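Local coordinates for chintase (Rhizomucor miehei, PDB 5YUQ), which probably hydrolyses chitin as a family 18 glycoside hydrolase, with an active site that forms a tunnel, at residues 327-340 / 358-370. Residues are numbered along the deposited sequence; the frame is centred on the assembly and turned at random.
Sequences DDAASLQDKVDYAK and ENTLLNALQDIRK
Leu332, Val336 and Ala339 on helix 329-341 pack against Leu361, Ala364, Leu365 and Ile368. Leu332 and Leu361 cross at about a right angle, with Leu332 CD1 3.7 Å from Leu361 CB. Ala364 CB sits close over the first helical turn, 3.7 Å from Ala329 O. Val336 divides its two methyls. Val336 CG2 meets Leu365 CD2 at 3.7 Å, while CG1, anti to the backbone N (chi1 168°), turns to the backbone of Ile368. Further along, Ile368 CD1 reaches Ala339 CB and Lys340 CG.

Polar bonds line one border. The Gln333 chain bends at chi2 (67°), which brings its amide over to Asp367. Gln333 NE2 donates to Asp367 OD2 at 3.0 Å, in a bent bond tilted from the amide plane. Gln333 NE2 also donates to Asp337 OD1 at 2.8 Å, in the amide plane but from above that carboxylate. A water donates to Gln333 OE1 and Ala364 O and accepts from Asp367 N. The amide is thus held at both ends. Lys340 NZ donates to Asp367 O at 3.0 Å.

At the helix start, Asp328 and Ser331 form a capping box. Helix 329-341 precedes strand 346-350 and segment 358-370 follows it. They pack side by side outside the barrel, consistent with neighbouring outer helices of the family 18 (beta/alpha)8 fold.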
loop_
_atom_site.group_PDB
_atom_site.type_symbol
_atom_site.label_atom_id
_atom_site.label_comp_id
_atom_site.label_asym_id
_atom_site.label_seq_id
_atom_site.Cartn_x
_atom_site.Cartn_y
_atom_site.Cartn_z
ATOM N N ASP A 327 -3.566 13.533 -0.216
ATOM C CA ASP A 327 -4.394 13.406 0.971
ATOM C C ASP A 327 -3.898 14.353 2.033
ATOM O O ASP A 327 -2.693 14.563 2.178
ATOM C CB ASP A 327 -4.391 11.975 1.491
ATOM C CG ASP A 327 -5.439 11.138 0.818
ATOM O OD1 ASP A 327 -6.591 11.142 1.303
ATOM O OD2 ASP A 327 -5.133 10.511 -0.219
ATOM N N ASP A 328 -4.841 14.953 2.752
ATOM C CA ASP A 328 -4.495 15.888 3.814
ATOM C C ASP A 328 -5.191 15.477 5.102
ATOM O O ASP A 328 -5.723 14.371 5.197
ATOM C CB ASP A 328 -4.825 17.334 3.420
ATOM C CG ASP A 328 -6.269 17.520 2.982
ATOM O OD1 ASP A 328 -7.096 16.617 3.203
ATOM O OD2 ASP A 328 -6.591 18.600 2.423
ATOM N N ALA A 329 -5.178 16.342 6.108
ATOM C CA ALA A 329 -5.777 15.953 7.377
ATOM C C ALA A 329 -7.259 15.671 7.201
ATOM O O ALA A 329 -7.777 14.709 7.771
ATOM C CB ALA A 329 -5.550 17.014 8.429
ATOM N N ALA A 330 -7.935 16.499 6.408
ATOM C CA ALA A 330 -9.373 16.336 6.202
ATOM C C ALA A 330 -9.706 15.018 5.512
ATOM O O ALA A 330 -10.586 14.277 5.957
ATOM C CB ALA A 330 -9.927 17.500 5.395
ATOM N N SER A 331 -9.023 14.729 4.409
ATOM C CA SER A 331 -9.326 13.523 3.654
ATOM C C SER A 331 -8.955 12.263 4.434
ATOM O O SER A 331 -9.658 11.264 4.348
ATOM C CB SER A 331 -8.653 13.541 2.280
ATOM O OG SER A 331 -7.250 13.449 2.407
ATOM N N LEU A 332 -7.870 12.309 5.208
ATOM C CA LEU A 332 -7.518 11.149 6.035
ATOM C C LEU A 332 -8.544 10.943 7.148
ATOM O O LEU A 332 -8.937 9.803 7.443
ATOM C CB LEU A 332 -6.107 11.270 6.615
ATOM C CG LEU A 332 -4.966 11.125 5.601
ATOM C CD1 LEU A 332 -3.627 11.090 6.325
ATOM C CD2 LEU A 332 -5.150 9.871 4.735
ATOM N N GLN A 333 -8.992 12.042 7.750
ATOM C CA GLN A 333 -10.061 11.961 8.739
ATOM C C GLN A 333 -11.287 11.306 8.108
ATOM O O GLN A 333 -11.934 10.462 8.724
ATOM C CB GLN A 333 -10.424 13.352 9.272
ATOM C CG GLN A 333 -11.539 13.315 10.323
ATOM C CD GLN A 333 -11.109 12.637 11.608
ATOM O OE1 GLN A 333 -10.107 13.007 12.215
ATOM N NE2 GLN A 333 -11.872 11.629 12.034
ATOM N N ASP A 334 -11.595 11.666 6.867
ATOM C CA ASP A 334 -12.778 11.120 6.213
ATOM C C ASP A 334 -12.653 9.622 5.971
ATOM O O ASP A 334 -13.629 8.879 6.088
ATOM C CB ASP A 334 -13.055 11.868 4.904
ATOM C CG ASP A 334 -13.507 13.282 5.137
ATOM O OD1 ASP A 334 -13.921 13.612 6.271
ATOM O OD2 ASP A 334 -13.443 14.087 4.179
ATOM N N LYS A 335 -11.441 9.185 5.651
ATOM C CA LYS A 335 -11.150 7.762 5.519
ATOM C C LYS A 335 -11.300 7.044 6.855
ATOM O O LYS A 335 -11.833 5.935 6.905
ATOM C CB LYS A 335 -9.741 7.566 4.944
ATOM C CG LYS A 335 -9.652 7.872 3.450
ATOM C CD LYS A 335 -8.208 8.001 2.987
ATOM C CE LYS A 335 -8.112 8.047 1.467
ATOM N NZ LYS A 335 -8.527 9.367 0.876
ATOM N N VAL A 336 -10.843 7.678 7.933
ATOM C CA VAL A 336 -10.978 7.089 9.266
ATOM C C VAL A 336 -12.445 6.982 9.659
ATOM O O VAL A 336 -12.876 5.947 10.176
ATOM C CB VAL A 336 -10.201 7.895 10.321
ATOM C CG1 VAL A 336 -10.593 7.462 11.731
ATOM C CG2 VAL A 336 -8.703 7.732 10.106
ATOM N N ASP A 337 -13.213 8.039 9.389
ATOM C CA ASP A 337 -14.643 8.037 9.687
ATOM C C ASP A 337 -15.322 6.882 8.955
ATOM O O ASP A 337 -16.156 6.169 9.521
ATOM C CB ASP A 337 -15.298 9.368 9.277
ATOM C CG ASP A 337 -14.785 10.563 10.075
ATOM O OD1 ASP A 337 -14.282 10.393 11.203
ATOM O OD2 ASP A 337 -14.899 11.695 9.554
ATOM N N TYR A 338 -14.952 6.700 7.693
ATOM C CA TYR A 338 -15.471 5.601 6.901
ATOM C C TYR A 338 -15.100 4.245 7.503
ATOM O O TYR A 338 -15.941 3.346 7.616
ATOM C CB TYR A 338 -14.945 5.688 5.465
ATOM C CG TYR A 338 -15.365 4.500 4.640
ATOM C CD1 TYR A 338 -16.589 4.482 3.990
ATOM C CD2 TYR A 338 -14.543 3.382 4.522
ATOM C CE1 TYR A 338 -16.992 3.374 3.237
ATOM C CE2 TYR A 338 -14.932 2.282 3.777
ATOM C CZ TYR A 338 -16.153 2.285 3.140
ATOM O OH TYR A 338 -16.533 1.184 2.412
ATOM N N ALA A 339 -13.834 4.093 7.870
ATOM C CA ALA A 339 -13.357 2.832 8.414
ATOM C C ALA A 339 -14.101 2.478 9.700
ATOM O O ALA A 339 -14.467 1.320 9.911
ATOM C CB ALA A 339 -11.861 2.892 8.664
ATOM N N LYS A 340 -14.333 3.473 10.549
ATOM C CA LYS A 340 -15.054 3.229 11.797
ATOM C C LYS A 340 -16.516 2.854 11.546
ATOM O O LYS A 340 -17.053 1.953 12.198
ATOM C CB LYS A 340 -14.925 4.438 12.732
ATOM C CG LYS A 340 -13.494 4.691 13.186
ATOM C CD LYS A 340 -13.368 5.989 13.979
ATOM C CE LYS A 340 -14.126 5.927 15.295
ATOM N NZ LYS A 340 -13.401 5.125 16.314
ATOM N N GLU A 358 5.421 17.772 12.420
ATOM C CA GLU A 358 4.311 17.979 13.342
ATOM C C GLU A 358 3.352 16.795 13.386
ATOM O O GLU A 358 2.337 16.849 14.079
ATOM C CB GLU A 358 3.537 19.245 12.966
ATOM C CG GLU A 358 4.352 20.537 13.070
ATOM C CD GLU A 358 5.383 20.694 11.961
ATOM O OE1 GLU A 358 5.112 20.282 10.811
ATOM O OE2 GLU A 358 6.477 21.227 12.242
ATOM N N ASN A 359 3.672 15.731 12.651
ATOM C CA ASN A 359 2.818 14.543 12.594
ATOM C C ASN A 359 1.410 14.882 12.125
ATOM O O ASN A 359 0.447 14.280 12.595
ATOM C CB ASN A 359 2.729 13.828 13.957
ATOM C CG ASN A 359 4.085 13.630 14.618
ATOM O OD1 ASN A 359 4.895 12.816 14.169
ATOM N ND2 ASN A 359 4.320 14.346 15.718
ATOM N N THR A 360 1.287 15.831 11.199
ATOM C CA THR A 360 -0.027 16.253 10.713
ATOM C C THR A 360 -0.889 15.083 10.230
ATOM O O THR A 360 -2.039 14.939 10.646
ATOM C CB THR A 360 0.089 17.278 9.578
ATOM O OG1 THR A 360 0.786 18.438 10.053
ATOM C CG2 THR A 360 -1.293 17.699 9.098
ATOM N N LEU A 361 -0.335 14.254 9.351
ATOM C CA LEU A 361 -1.105 13.141 8.799
ATOM C C LEU A 361 -1.306 12.011 9.799
ATOM O O LEU A 361 -2.379 11.423 9.849
ATOM C CB LEU A 361 -0.476 12.613 7.512
ATOM C CG LEU A 361 -0.367 13.652 6.393
ATOM C CD1 LEU A 361 -0.013 12.938 5.113
ATOM C CD2 LEU A 361 -1.663 14.439 6.235
ATOM N N LEU A 362 -0.294 11.707 10.604
ATOM C CA LEU A 362 -0.452 10.642 11.596
ATOM C C LEU A 362 -1.457 11.048 12.670
ATOM O O LEU A 362 -2.265 10.231 13.110
ATOM C CB LEU A 362 0.895 10.259 12.214
ATOM C CG LEU A 362 0.913 9.122 13.244
ATOM C CD1 LEU A 362 0.302 7.843 12.678
ATOM C CD2 LEU A 362 2.335 8.870 13.722
ATOM N N ASN A 363 -1.436 12.322 13.051
ATOM C CA ASN A 363 -2.444 12.842 13.966
ATOM C C ASN A 363 -3.846 12.692 13.398
ATOM O O ASN A 363 -4.789 12.424 14.130
ATOM C CB ASN A 363 -2.170 14.313 14.293
ATOM C CG ASN A 363 -0.990 14.481 15.217
ATOM O OD1 ASN A 363 -0.533 13.517 15.831
ATOM N ND2 ASN A 363 -0.502 15.705 15.343
ATOM N N ALA A 364 -3.978 12.863 12.087
ATOM C CA ALA A 364 -5.272 12.737 11.417
ATOM C C ALA A 364 -5.846 11.327 11.489
ATOM O O ALA A 364 -7.026 11.113 11.218
ATOM C CB ALA A 364 -5.149 13.175 9.958
ATOM N N LEU A 365 -5.011 10.359 11.841
ATOM C CA LEU A 365 -5.464 8.978 11.895
ATOM C C LEU A 365 -5.866 8.540 13.296
ATOM O O LEU A 365 -6.397 7.450 13.453
ATOM C CB LEU A 365 -4.385 8.032 11.357
ATOM C CG LEU A 365 -3.975 8.235 9.899
ATOM C CD1 LEU A 365 -2.926 7.200 9.480
ATOM C CD2 LEU A 365 -5.197 8.163 9.001
ATOM N N GLN A 366 -5.633 9.376 14.306
ATOM C CA GLN A 366 -5.761 8.897 15.684
ATOM C C GLN A 366 -7.138 8.400 16.096
ATOM O O GLN A 366 -7.235 7.559 16.980
ATOM C CB GLN A 366 -5.227 9.935 16.681
ATOM C CG GLN A 366 -3.748 10.201 16.487
ATOM C CD GLN A 366 -2.920 8.939 16.639
ATOM O OE1 GLN A 366 -2.923 8.303 17.696
ATOM N NE2 GLN A 366 -2.205 8.565 15.582
ATOM N N ASP A 367 -8.200 8.876 15.458
ATOM C CA ASP A 367 -9.535 8.434 15.853
ATOM C C ASP A 367 -9.766 6.939 15.639
ATOM O O ASP A 367 -10.714 6.384 16.179
ATOM C CB ASP A 367 -10.635 9.244 15.157
ATOM C CG ASP A 367 -10.752 10.653 15.696
ATOM O OD1 ASP A 367 -10.200 10.926 16.782
ATOM O OD2 ASP A 367 -11.404 11.489 15.034
ATOM N N ILE A 368 -8.915 6.288 14.853
ATOM C CA ILE A 368 -9.056 4.853 14.636
ATOM C C ILE A 368 -8.663 4.072 15.883
ATOM O O ILE A 368 -9.112 2.940 16.066
ATOM C CB ILE A 368 -8.224 4.360 13.418
ATOM C CG1 ILE A 368 -8.734 3.003 12.918
ATOM C CG2 ILE A 368 -6.760 4.238 13.781
ATOM C CD1 ILE A 368 -10.112 3.057 12.286
ATOM N N ARG A 369 -7.845 4.664 16.753
ATOM C CA ARG A 369 -7.362 3.910 17.911
ATOM C C ARG A 369 -8.081 4.267 19.200
ATOM O O ARG A 369 -7.479 4.304 20.279
ATOM C CB ARG A 369 -5.838 3.996 18.077
ATOM C CG ARG A 369 -5.188 5.231 17.530
ATOM C CD ARG A 369 -3.715 4.974 17.249
ATOM N NE ARG A 369 -3.082 4.161 18.283
ATOM C CZ ARG A 369 -2.298 4.645 19.239
ATOM N NH1 ARG A 369 -2.050 5.946 19.300
ATOM N NH2 ARG A 369 -1.766 3.826 20.137
ATOM N N LYS A 370 -9.380 4.512 19.070
ATOM C CA LYS A 370 -10.227 4.876 20.198
ATOM C C LYS A 370 -11.699 4.749 19.815
ATOM O O LYS A 370 -12.066 3.902 18.998
ATOM C CB LYS A 370 -9.907 6.300 20.676
ATOM C CG LYS A 370 -9.499 7.260 19.550
ATOM C CD LYS A 370 -8.889 8.557 20.079
ATOM C CE LYS A 370 -7.425 8.388 20.465
ATOM N NZ LYS A 370 -6.711 9.701 20.494
HETATM O O HOH W 1 -8.636 10.888 13.296
#